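Local structure of probable outer membrane protein (Pseudomonas aeruginosa, 3DWO) at residues L177-S182 with E255-G260; G269-M274 with K320-T325; V327-T332 with D370-D375. The protein probably takes up hydrophobic compounds such as long-chain fatty acids and passes them across the outer membrane, as a beta-barrel channel of the FadL family. All blocks are in the same frame, centred on the assembly; numbering follows the deposited sequence.

The three contacts lie on the same side of the chain's centre and follow one another in series along the sequence. Interactions 1 and 2 have centres 14 Å apart and touch directly, Ile258 CD1 lying 3.4 Å from Met274 SD, and both line the detergent molecule of chain C, which interaction 1 flanks along most of its length and interaction 2 meets at the octyl chain. Interaction 3, centred 20 Å from interaction 2, shares strand 324-330 with it but borders the chain D detergent, and its segment 370-375 also meets the chain E one. Interactions 1 and 3 are further separated, with centres 23 Å and nearest atoms about 7 Å apart.

Interaction 1. Residues L177-S182 with E255-G260; sequences LDLYAS and EGAIEG. With C8E ((hydroxyethyloxy)tri(ethyloxy)octane), chain C.
Leu179 sets its CG beside the backbone N (chi1 -61°), and with CD1 extended the branch reaches across to helix 253-259, where it meets Ala257 CB at 3.6 Å. Ile258, with CG1 beside the backbone N and anti to the carbonyl carbon (chi1 -77°), brings that atom to 4.3 Å from Leu179 CD1. That is all the direct packing between 177-182 and 255-260, a small apolar bridge, because a detergent molecule of chain C threads through the rest of the gap. Its head group bends round Ala257, whose CB lies 3.3 Å from C16. Tyr180 lays a ring face under the same stretch: the ether oxygen O15 sits 3.2 Å above the plane, over the ring centre. The octyl tail then runs past Leu179 CD2, which is 3.7 Å from C7, past Ser182 CB, and on to Leu177 CD1, 4.0 Å from C3. Leu179 therefore faces two partners, CD1 turned mainly to Ala257, CD2 to the octyl chain. The site is consistent with the hydrophobic groove between extracellular loops that takes up detergent in E. coli FadL. Asp178 starts the helix as its N-cap: OD1 accepts Ala181 N at 3.2 Å, met from well above the carboxylate plane, while OD2 is held by Ser197 N, which should keep the carboxylate from turning. Leu177 ends strand 158-177, paired through its backbone with Ala201 of strand 201-220, and the helix that follows is tied by Ser182 to Tyr267 and to Arg418 O. On the other side of the gap, helix 253-259 rests through Ile258 on Leu246 of strand 226-248 and on Met274, just before strand 275-281.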
loop_
_atom_site.group_PDB
_atom_site.type_symbol
_atom_site.label_atom_id
_atom_site.label_comp_id
_atom_site.label_asym_id
_atom_site.label_seq_id
_atom_site.Cartn_x
_atom_site.Cartn_y
_atom_site.Cartn_z
ATOM N N LEU A 177 -9.050 21.204 -8.240
ATOM C CA LEU A 177 -10.281 21.692 -7.638
ATOM C C LEU A 177 -10.840 22.728 -8.598
ATOM O O LEU A 177 -10.106 23.573 -9.119
ATOM C CB LEU A 177 -10.037 22.374 -6.291
ATOM C CG LEU A 177 -9.347 21.659 -5.133
ATOM C CD1 LEU A 177 -9.473 22.554 -3.897
ATOM C CD2 LEU A 177 -9.975 20.288 -4.868
ATOM N N ASP A 178 -12.145 22.661 -8.817
ATOM C CA ASP A 178 -12.855 23.576 -9.702
ATOM C C ASP A 178 -13.899 24.314 -8.840
ATOM O O ASP A 178 -15.037 23.849 -8.706
ATOM C CB ASP A 178 -13.546 22.746 -10.790
ATOM C CG ASP A 178 -14.223 23.590 -11.827
ATOM O OD1 ASP A 178 -14.510 24.770 -11.543
ATOM O OD2 ASP A 178 -14.484 23.061 -12.927
ATOM N N LEU A 179 -13.512 25.449 -8.256
ATOM C CA LEU A 179 -14.418 26.218 -7.390
ATOM C C LEU A 179 -15.786 26.573 -7.987
ATOM O O LEU A 179 -16.796 26.529 -7.283
ATOM C CB LEU A 179 -13.752 27.511 -6.902
ATOM C CG LEU A 179 -12.479 27.464 -6.054
ATOM C CD1 LEU A 179 -12.439 28.710 -5.181
ATOM C CD2 LEU A 179 -12.445 26.232 -5.179
ATOM N N TYR A 180 -15.823 26.957 -9.257
ATOM C CA TYR A 180 -17.099 27.293 -9.881
ATOM C C TYR A 180 -18.007 26.064 -9.940
ATOM O O TYR A 180 -19.215 26.164 -9.701
ATOM C CB TYR A 180 -16.890 27.835 -11.295
ATOM C CG TYR A 180 -16.736 29.334 -11.365
ATOM C CD1 TYR A 180 -17.718 30.180 -10.845
ATOM C CD2 TYR A 180 -15.615 29.909 -11.952
ATOM C CE1 TYR A 180 -17.585 31.564 -10.909
ATOM C CE2 TYR A 180 -15.469 31.293 -12.020
ATOM C CZ TYR A 180 -16.457 32.111 -11.496
ATOM O OH TYR A 180 -16.304 33.473 -11.546
ATOM N N ALA A 181 -17.422 24.913 -10.266
ATOM C CA ALA A 181 -18.186 23.668 -10.344
ATOM C C ALA A 181 -18.700 23.306 -8.955
ATOM O O ALA A 181 -19.826 22.850 -8.805
ATOM C CB ALA A 181 -17.318 22.537 -10.898
ATOM N N SER A 182 -17.871 23.519 -7.939
ATOM C CA SER A 182 -18.269 23.227 -6.566
ATOM C C SER A 182 -19.417 24.132 -6.129
ATOM O O SER A 182 -20.357 23.679 -5.467
ATOM C CB SER A 182 -17.087 23.413 -5.622
ATOM O OG SER A 182 -16.087 22.458 -5.909
ATOM N N GLU A 255 -7.990 32.257 -6.026
ATOM C CA GLU A 255 -7.546 33.067 -4.899
ATOM C C GLU A 255 -8.546 34.176 -4.609
ATOM O O GLU A 255 -8.789 34.510 -3.448
ATOM C CB GLU A 255 -6.161 33.670 -5.175
ATOM C CG GLU A 255 -5.478 34.195 -3.919
ATOM C CD GLU A 255 -3.991 34.511 -4.119
ATOM O OE1 GLU A 255 -3.285 34.704 -3.106
ATOM O OE2 GLU A 255 -3.521 34.571 -5.272
ATOM N N GLY A 256 -9.118 34.755 -5.663
ATOM C CA GLY A 256 -10.092 35.818 -5.474
ATOM C C GLY A 256 -11.288 35.319 -4.678
ATOM O O GLY A 256 -11.786 35.999 -3.781
ATOM N N ALA A 257 -11.752 34.114 -5.003
ATOM C CA ALA A 257 -12.890 33.526 -4.302
ATOM C C ALA A 257 -12.532 33.239 -2.852
ATOM O O ALA A 257 -13.270 33.593 -1.930
ATOM C CB ALA A 257 -13.305 32.241 -4.981
ATOM N N ILE A 258 -11.391 32.591 -2.650
ATOM C CA ILE A 258 -10.964 32.249 -1.308
ATOM C C ILE A 258 -10.748 33.484 -0.451
ATOM O O ILE A 258 -11.254 33.559 0.668
ATOM C CB ILE A 258 -9.695 31.362 -1.352
ATOM C CG1 ILE A 258 -10.112 29.938 -1.727
ATOM C CG2 ILE A 258 -8.958 31.390 -0.001
ATOM C CD1 ILE A 258 -8.970 29.018 -2.048
ATOM N N GLU A 259 -10.009 34.458 -0.971
ATOM C CA GLU A 259 -9.776 35.676 -0.214
ATOM C C GLU A 259 -11.102 36.402 -0.014
ATOM O O GLU A 259 -11.270 37.164 0.940
ATOM C CB GLU A 259 -8.781 36.587 -0.945
ATOM C CG GLU A 259 -7.381 35.990 -1.080
ATOM C CD GLU A 259 -6.900 35.322 0.203
ATOM O OE1 GLU A 259 -7.031 35.937 1.286
ATOM O OE2 GLU A 259 -6.386 34.185 0.131
ATOM N N GLY A 260 -12.049 36.151 -0.913
ATOM C CA GLY A 260 -13.348 36.788 -0.811
ATOM C C GLY A 260 -14.263 36.078 0.170
ATOM O O GLY A 260 -15.354 36.559 0.466
HETATM C C1 C8E C . -11.335 20.223 -0.934
HETATM C C2 C8E C . -12.624 20.891 -0.861
HETATM C C3 C8E C . -12.732 22.070 -1.708
HETATM C C4 C8E C . -14.008 22.697 -1.407
HETATM C C5 C8E C . -14.245 23.764 -2.404
HETATM C C6 C8E C . -15.555 24.333 -2.218
HETATM C C7 C8E C . -15.463 25.489 -3.096
HETATM C C8 C8E C . -16.718 26.240 -2.972
HETATM O O9 C8E C . -17.123 27.398 -3.677
HETATM C C10 C8E C . -16.357 28.581 -3.585
HETATM C C11 C8E C . -17.094 29.577 -4.415
HETATM O O12 C8E C . -16.337 29.992 -5.559
HETATM C C13 C8E C . -17.099 30.781 -6.505
HETATM C C14 C8E C . -16.567 31.428 -7.817
HETATM O O15 C8E C . -15.307 31.291 -8.546
HETATM C C16 C8E C . -14.351 32.264 -8.089
HETATM C C17 C8E C . -14.371 33.605 -8.841
HETATM O O18 C8E C . -13.980 34.855 -8.232
HETATM C C19 C8E C . -15.096 35.546 -7.610
HETATM C C20 C8E C . -14.928 36.687 -6.542
HETATM O O21 C8E C . -16.038 36.985 -5.687
#

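Interaction 2. Residues G269-M274 with K320-T325. With C8E ((hydroxyethyloxy)tri(ethyloxy)octane), chain C; SO4 (sulfate ion), chain B.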
loop_
_atom_site.group_PDB
_atom_site.type_symbol
_atom_site.label_atom_id
_atom_site.label_comp_id
_atom_site.label_asym_id
_atom_site.label_seq_id
_atom_site.Cartn_x
_atom_site.Cartn_y
_atom_site.Cartn_z
ATOM N N GLY A 269 -19.746 26.072 7.211
ATOM C CA GLY A 269 -18.950 25.169 8.022
ATOM C C GLY A 269 -17.605 24.861 7.385
ATOM O O GLY A 269 -16.749 24.209 7.989
ATOM N N LEU A 270 -17.418 25.322 6.155
ATOM C CA LEU A 270 -16.171 25.093 5.451
ATOM C C LEU A 270 -15.245 26.293 5.599
ATOM O O LEU A 270 -15.647 27.438 5.365
ATOM C CB LEU A 270 -16.433 24.828 3.961
ATOM C CG LEU A 270 -15.199 24.750 3.048
ATOM C CD1 LEU A 270 -14.282 23.623 3.511
ATOM C CD2 LEU A 270 -15.631 24.518 1.604
ATOM N N ASP A 271 -14.010 26.028 6.005
ATOM C CA ASP A 271 -13.015 27.085 6.143
ATOM C C ASP A 271 -11.831 26.770 5.236
ATOM O O ASP A 271 -10.803 26.263 5.689
ATOM C CB ASP A 271 -12.531 27.208 7.590
ATOM C CG ASP A 271 -11.282 28.075 7.709
ATOM O OD1 ASP A 271 -11.294 29.221 7.200
ATOM O OD2 ASP A 271 -10.286 27.608 8.307
ATOM N N LEU A 272 -11.981 27.072 3.951
ATOM C CA LEU A 272 -10.926 26.812 2.986
ATOM C C LEU A 272 -10.035 28.040 2.775
ATOM O O LEU A 272 -10.522 29.167 2.643
ATOM C CB LEU A 272 -11.537 26.378 1.652
ATOM C CG LEU A 272 -10.539 25.998 0.557
ATOM C CD1 LEU A 272 -9.810 24.717 0.965
ATOM C CD2 LEU A 272 -11.265 25.805 -0.766
ATOM N N ARG A 273 -8.726 27.812 2.737
ATOM C CA ARG A 273 -7.761 28.891 2.548
ATOM C C ARG A 273 -6.780 28.505 1.446
ATOM O O ARG A 273 -6.859 27.401 0.902
ATOM C CB ARG A 273 -7.007 29.143 3.855
ATOM C CG ARG A 273 -7.920 29.420 5.046
ATOM C CD ARG A 273 -7.134 29.436 6.348
ATOM N NE ARG A 273 -7.993 29.637 7.511
ATOM C CZ ARG A 273 -7.563 29.631 8.772
ATOM N NH1 ARG A 273 -6.277 29.432 9.039
ATOM N NH2 ARG A 273 -8.419 29.824 9.769
ATOM N N MET A 274 -5.858 29.403 1.112
ATOM C CA MET A 274 -4.887 29.101 0.069
ATOM C C MET A 274 -3.851 28.116 0.593
ATOM O O MET A 274 -3.126 27.495 -0.180
ATOM C CB MET A 274 -4.203 30.384 -0.431
ATOM C CG MET A 274 -5.108 31.274 -1.278
ATOM S SD MET A 274 -5.887 30.377 -2.665
ATOM C CE MET A 274 -4.525 30.317 -3.831
ATOM N N LYS A 320 -8.738 17.126 7.207
ATOM C CA LYS A 320 -9.182 18.045 8.234
ATOM C C LYS A 320 -8.161 19.162 8.355
ATOM O O LYS A 320 -6.995 19.000 7.990
ATOM C CB LYS A 320 -9.337 17.324 9.577
ATOM C CG LYS A 320 -10.484 16.318 9.616
ATOM C CD LYS A 320 -10.677 15.762 11.024
ATOM C CE LYS A 320 -11.811 14.751 11.071
ATOM N NZ LYS A 320 -11.988 14.154 12.428
ATOM N N SER A 321 -8.618 20.304 8.846
ATOM C CA SER A 321 -7.769 21.465 9.045
ATOM C C SER A 321 -8.257 22.117 10.331
ATOM O O SER A 321 -9.419 22.514 10.421
ATOM C CB SER A 321 -7.914 22.429 7.872
ATOM O OG SER A 321 -7.034 23.528 8.010
ATOM N N HIS A 322 -7.381 22.199 11.327
ATOM C CA HIS A 322 -7.729 22.784 12.620
ATOM C C HIS A 322 -8.901 22.023 13.243
ATOM O O HIS A 322 -9.831 22.626 13.785
ATOM C CB HIS A 322 -8.097 24.262 12.457
ATOM C CG HIS A 322 -7.011 25.084 11.842
ATOM N ND1 HIS A 322 -7.155 25.720 10.629
ATOM C CD2 HIS A 322 -5.749 25.347 12.257
ATOM C CE1 HIS A 322 -6.028 26.340 10.321
ATOM N NE2 HIS A 322 -5.159 26.129 11.293
ATOM N N GLY A 323 -8.848 20.695 13.145
ATOM C CA GLY A 323 -9.897 19.860 13.702
ATOM C C GLY A 323 -11.186 19.798 12.899
ATOM O O GLY A 323 -12.044 18.970 13.188
ATOM N N ASN A 324 -11.331 20.664 11.898
ATOM C CA ASN A 324 -12.540 20.686 11.083
ATOM C C ASN A 324 -12.344 20.040 9.724
ATOM O O ASN A 324 -11.280 20.158 9.103
ATOM C CB ASN A 324 -13.032 22.127 10.901
ATOM C CG ASN A 324 -13.828 22.628 12.098
ATOM O OD1 ASN A 324 -13.829 22.008 13.166
ATOM N ND2 ASN A 324 -14.511 23.754 11.926
ATOM N N THR A 325 -13.387 19.361 9.261
ATOM C CA THR A 325 -13.346 18.680 7.973
ATOM C C THR A 325 -13.350 19.625 6.780
ATOM O O THR A 325 -14.157 20.547 6.700
ATOM C CB THR A 325 -14.536 17.696 7.835
ATOM O OG1 THR A 325 -14.332 16.586 8.721
ATOM C CG2 THR A 325 -14.663 17.177 6.400
HETATM C C1 C8E C . -11.335 20.223 -0.934
HETATM C C2 C8E C . -12.624 20.891 -0.861
HETATM C C3 C8E C . -12.732 22.070 -1.708
HETATM C C4 C8E C . -14.008 22.697 -1.407
HETATM C C5 C8E C . -14.245 23.764 -2.404
HETATM C C6 C8E C . -15.555 24.333 -2.218
HETATM C C7 C8E C . -15.463 25.489 -3.096
HETATM C C8 C8E C . -16.718 26.240 -2.972
HETATM O O9 C8E C . -17.123 27.398 -3.677
HETATM C C10 C8E C . -16.357 28.581 -3.585
HETATM C C11 C8E C . -17.094 29.577 -4.415
HETATM O O12 C8E C . -16.337 29.992 -5.559
HETATM C C13 C8E C . -17.099 30.781 -6.505
HETATM C C14 C8E C . -16.567 31.428 -7.817
HETATM O O15 C8E C . -15.307 31.291 -8.546
HETATM C C16 C8E C . -14.351 32.264 -8.089
HETATM C C17 C8E C . -14.371 33.605 -8.841
HETATM O O18 C8E C . -13.980 34.855 -8.232
HETATM C C19 C8E C . -15.096 35.546 -7.610
HETATM C C20 C8E C . -14.928 36.687 -6.542
HETATM O O21 C8E C . -16.038 36.985 -5.687
HETATM S S SO4 B . -9.541 12.130 14.012
HETATM O O1 SO4 B . -10.589 12.437 15.004
HETATM O O2 SO4 B . -10.113 11.274 12.954
HETATM O O3 SO4 B . -8.439 11.422 14.690
HETATM O O4 SO4 B . -9.035 13.377 13.406
HETATM O O HOH W 1 -13.410 23.608 7.178
HETATM O O HOH W 2 -14.189 24.625 9.369
HETATM O O HOH W 3 -7.923 25.543 6.438
HETATM O O HOH W 4 -11.040 24.450 8.449
#
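Gly269 meets Asn324 through a shared water: the water gives a proton to Gly269 O at 2.9 Å and accepts Asn324 ND2 at 2.7 Å. Leu270 sets off away from the hairpin, though CD1 comes back near Thr325 O, and with CG anti to the backbone N (chi1 172°) its CD2 comes 3.8 Å from C6 of the chain C detergent, putting the apolar side of the segment against the octyl chain. At Asp271 the segment turns polar again. Its backbone N is bound at 2.8 Å by a second water, which also lies near Thr325 O, and its carbonyl O takes a proton from a third water that donates to Ser321 OG at 2.7 Å as well. Solvent thus carries most of the polar contact with the tip of a beta hairpin, whose strands 316-321 and 324-330 are joined by a type I' turn from Ser321 to Asn324. Ser321 OG is further fixed by Ser277 O, in strand 275-281. Leu272 follows Leu270 onto the detergent, its CD2 lying 4.0 Å from C5. Arg273 then points back to the hairpin on an extended chain, where its NH1 comes 3.4 Å from His322 CE1. The two side chains cross at about a right angle, their flat groups inclined by 43°, and His322 ND1 lies over one face of the guanidinium. The same guanidinium is steered by Asp271, to which NE forms a salt bridge, 3.2 Å from OD2, while Tyr244 OH holds the Arg273 backbone N. Met274 pairs through its backbone with Leu246.

Interaction 3. Residues V327-T332 with D370-D375. With C8E ((hydroxyethyloxy)tri(ethyloxy)octane), chain D; C8E ((hydroxyethyloxy)tri(ethyloxy)octane), chain E.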
loop_
_atom_site.group_PDB
_atom_site.type_symbol
_atom_site.label_atom_id
_atom_site.label_comp_id
_atom_site.label_asym_id
_atom_site.label_seq_id
_atom_site.Cartn_x
_atom_site.Cartn_y
_atom_site.Cartn_z
ATOM N N VAL A 327 -12.886 18.112 3.530
ATOM C CA VAL A 327 -13.630 17.209 2.662
ATOM C C VAL A 327 -13.433 15.777 3.143
ATOM O O VAL A 327 -12.341 15.398 3.582
ATOM C CB VAL A 327 -13.191 17.310 1.165
ATOM C CG1 VAL A 327 -11.745 16.868 0.994
ATOM C CG2 VAL A 327 -14.112 16.447 0.301
ATOM N N SER A 328 -14.507 14.992 3.089
ATOM C CA SER A 328 -14.456 13.593 3.491
ATOM C C SER A 328 -14.839 12.740 2.279
ATOM O O SER A 328 -15.908 12.912 1.704
ATOM C CB SER A 328 -15.425 13.335 4.645
ATOM O OG SER A 328 -15.236 12.033 5.170
ATOM N N ILE A 329 -13.955 11.831 1.894
ATOM C CA ILE A 329 -14.185 10.967 0.744
ATOM C C ILE A 329 -14.393 9.513 1.181
ATOM O O ILE A 329 -13.496 8.880 1.739
ATOM C CB ILE A 329 -12.983 11.047 -0.232
ATOM C CG1 ILE A 329 -12.756 12.504 -0.634
ATOM C CG2 ILE A 329 -13.243 10.190 -1.474
ATOM C CD1 ILE A 329 -11.507 12.732 -1.464
ATOM N N PRO A 330 -15.591 8.968 0.939
ATOM C CA PRO A 330 -15.852 7.580 1.334
ATOM C C PRO A 330 -15.148 6.578 0.429
ATOM O O PRO A 330 -15.056 6.773 -0.777
ATOM C CB PRO A 330 -17.372 7.469 1.232
ATOM C CG PRO A 330 -17.844 8.894 1.403
ATOM C CD PRO A 330 -16.843 9.649 0.573
ATOM N N TYR A 331 -14.642 5.506 1.019
ATOM C CA TYR A 331 -13.971 4.477 0.252
ATOM C C TYR A 331 -14.531 3.112 0.612
ATOM O O TYR A 331 -14.554 2.210 -0.221
ATOM C CB TYR A 331 -12.462 4.536 0.492
ATOM C CG TYR A 331 -11.785 5.604 -0.340
ATOM C CD1 TYR A 331 -11.796 5.535 -1.734
ATOM C CD2 TYR A 331 -11.148 6.691 0.261
ATOM C CE1 TYR A 331 -11.188 6.522 -2.515
ATOM C CE2 TYR A 331 -10.537 7.688 -0.509
ATOM C CZ TYR A 331 -10.558 7.597 -1.894
ATOM O OH TYR A 331 -9.937 8.566 -2.660
ATOM N N THR A 332 -14.992 2.981 1.853
ATOM C CA THR A 332 -15.586 1.744 2.360
ATOM C C THR A 332 -14.942 0.451 1.857
ATOM O O THR A 332 -15.609 -0.397 1.267
ATOM C CB THR A 332 -17.094 1.691 2.034
ATOM O OG1 THR A 332 -17.286 1.916 0.633
ATOM C CG2 THR A 332 -17.845 2.768 2.809
ATOM N N ASP A 370 -11.206 4.720 -7.357
ATOM C CA ASP A 370 -10.836 5.899 -8.124
ATOM C C ASP A 370 -9.426 5.744 -8.693
ATOM O O ASP A 370 -8.786 4.719 -8.496
ATOM C CB ASP A 370 -10.951 7.154 -7.250
ATOM C CG ASP A 370 -9.991 7.145 -6.086
ATOM O OD1 ASP A 370 -9.109 6.259 -6.054
ATOM O OD2 ASP A 370 -10.109 8.034 -5.211
ATOM N N PRO A 371 -8.927 6.762 -9.412
ATOM C CA PRO A 371 -7.585 6.706 -10.014
ATOM C C PRO A 371 -6.383 6.628 -9.070
ATOM O O PRO A 371 -5.299 6.233 -9.494
ATOM C CB PRO A 371 -7.545 7.969 -10.880
ATOM C CG PRO A 371 -9.011 8.209 -11.194
ATOM C CD PRO A 371 -9.641 7.968 -9.860
ATOM N N ARG A 372 -6.563 7.005 -7.805
ATOM C CA ARG A 372 -5.456 6.960 -6.842
ATOM C C ARG A 372 -4.945 5.534 -6.636
ATOM O O ARG A 372 -3.741 5.276 -6.714
ATOM C CB ARG A 372 -5.886 7.517 -5.481
ATOM C CG ARG A 372 -6.382 8.934 -5.520
ATOM C CD ARG A 372 -6.371 9.583 -4.138
ATOM N NE ARG A 372 -6.512 11.028 -4.284
ATOM C CZ ARG A 372 -7.649 11.698 -4.142
ATOM N NH1 ARG A 372 -8.773 11.069 -3.822
ATOM N NH2 ARG A 372 -7.660 13.003 -4.363
ATOM N N ILE A 373 -5.878 4.624 -6.361
ATOM C CA ILE A 373 -5.577 3.211 -6.124
ATOM C C ILE A 373 -6.582 2.398 -6.948
ATOM O O ILE A 373 -7.556 1.871 -6.413
ATOM C CB ILE A 373 -5.781 2.829 -4.638
ATOM C CG1 ILE A 373 -5.082 3.836 -3.715
ATOM C CG2 ILE A 373 -5.245 1.426 -4.393
ATOM C CD1 ILE A 373 -3.566 3.798 -3.778
ATOM N N PRO A 374 -6.362 2.297 -8.264
ATOM C CA PRO A 374 -7.284 1.541 -9.114
ATOM C C PRO A 374 -6.917 0.067 -9.248
ATOM O O PRO A 374 -6.669 -0.399 -10.357
ATOM C CB PRO A 374 -7.165 2.264 -10.444
ATOM C CG PRO A 374 -5.663 2.535 -10.503
ATOM C CD PRO A 374 -5.357 3.014 -9.077
ATOM N N ASP A 375 -6.881 -0.684 -8.151
ATOM C CA ASP A 375 -6.514 -2.089 -8.305
ATOM C C ASP A 375 -7.682 -3.067 -8.263
ATOM O O ASP A 375 -8.824 -2.697 -7.990
ATOM C CB ASP A 375 -5.432 -2.497 -7.285
ATOM C CG ASP A 375 -5.993 -2.841 -5.934
ATOM O OD1 ASP A 375 -6.906 -2.124 -5.473
ATOM O OD2 ASP A 375 -5.510 -3.821 -5.326
HETATM C C1 C8E D . -9.449 3.245 -4.016
HETATM C C2 C8E D . -8.715 4.470 -3.723
HETATM C C3 C8E D . -8.342 4.657 -2.327
HETATM C C4 C8E D . -7.543 5.868 -2.258
HETATM C C5 C8E D . -6.739 5.841 -1.010
HETATM C C6 C8E D . -5.619 6.758 -1.116
HETATM C C7 C8E D . -5.339 6.975 0.293
HETATM C C8 C8E D . -3.871 7.033 0.495
HETATM O O9 C8E D . -3.145 8.031 1.198
HETATM C C10 C8E D . -3.216 9.371 0.752
HETATM C C11 C8E D . -2.362 10.159 1.695
HETATM O O12 C8E D . -3.164 10.751 2.731
HETATM C C13 C8E D . -3.256 12.209 2.711
HETATM C C14 C8E D . -4.249 13.060 1.859
HETATM O O15 C8E D . -5.166 14.136 2.223
HETATM C C16 C8E D . -6.475 13.639 2.571
HETATM C C17 C8E D . -7.463 13.544 1.392
HETATM O O18 C8E D . -7.264 14.220 0.133
HETATM C C19 C8E D . -7.852 15.548 0.091
HETATM C C20 C8E D . -8.902 15.991 -0.994
HETATM O O21 C8E D . -8.441 16.652 -2.182
HETATM C C1 C8E E . 7.522 4.570 -2.782
HETATM C C2 C8E E . 6.365 3.897 -3.358
HETATM C C3 C8E E . 5.902 2.739 -2.598
HETATM C C4 C8E E . 6.464 1.554 -3.221
HETATM C C5 C8E E . 5.407 0.527 -3.330
HETATM C C6 C8E E . 6.005 -0.777 -3.509
HETATM C C7 C8E E . 4.827 -1.549 -3.843
HETATM C C8 C8E E . 5.166 -2.433 -4.965
HETATM O O9 C8E E . 4.508 -3.622 -5.346
HETATM C C10 C8E E . 4.434 -4.705 -4.442
HETATM C C11 C8E E . 3.669 -5.758 -5.183
HETATM O O12 C8E E . 2.383 -5.261 -5.605
HETATM C C13 C8E E . 1.708 -6.065 -6.614
HETATM C C14 C8E E . 0.732 -5.535 -7.711
HETATM O O15 C8E E . 0.863 -4.444 -8.667
HETATM C C16 C8E E . 0.364 -3.209 -8.113
HETATM C C17 C8E E . -1.128 -2.948 -8.374
HETATM O O18 C8E E . -1.602 -1.957 -9.307
HETATM C C19 C8E E . -1.799 -0.657 -8.683
HETATM C C20 C8E E . -3.207 0.020 -8.508
HETATM O O21 C8E E . -3.804 0.029 -7.208
#
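Tyr331 and Asp370 have the nearest CA atoms, 9.1 Å apart, so the gap between strand 324-330 and loop 370-375 is spanned by side chains, chiefly Tyr331 and Arg372. The protein is a FadL-type beta barrel; strand 324-330 is half of a separate hairpin with 316-321, and the loop links barrel strands 351-360 and 378-388, resting through Pro374, centre of an inverse gamma turn, on Ala428 of strand 423-441. Tyr331 points its ring across the gap and ends in a hydroxyl held by two hydrogen bonds. It donates to Asp370 OD2 at 2.6 Å, on the syn side of the carboxylate and 20° out of its plane, and accepts Arg372 NH1 at 3.0 Å, nearly in the guanidinium plane but bent at the hydrogen to 139°. Both groups stand at the hydroxyl edge of the ring, their planes nearly perpendicular to it. Asp370 reaches the hydroxyl because its CG sits between the backbone N and the carbonyl carbon (chi1 64°). A looser salt bridge, 3.6 Å from Arg372 NH1 to Asp370 OD2, closes the triangle, while Arg372 NH2 is taken by Gln175 OE1. The buried charges are thus paired, which would favour an ionised carboxylate. Ile329 CD1 comes obliquely against the guanidinium, 4.0 Å from Arg372 NH1. The chain D detergent lies beside these three side chains, its tail wedged between the tyrosine and Ile373, whose CG1 is 3.5 Å from C4. Over one face of the Tyr331 ring, C3 of that tail lies 3.4 Å above the plane, displaced toward the rim and 3.4 Å from CE1.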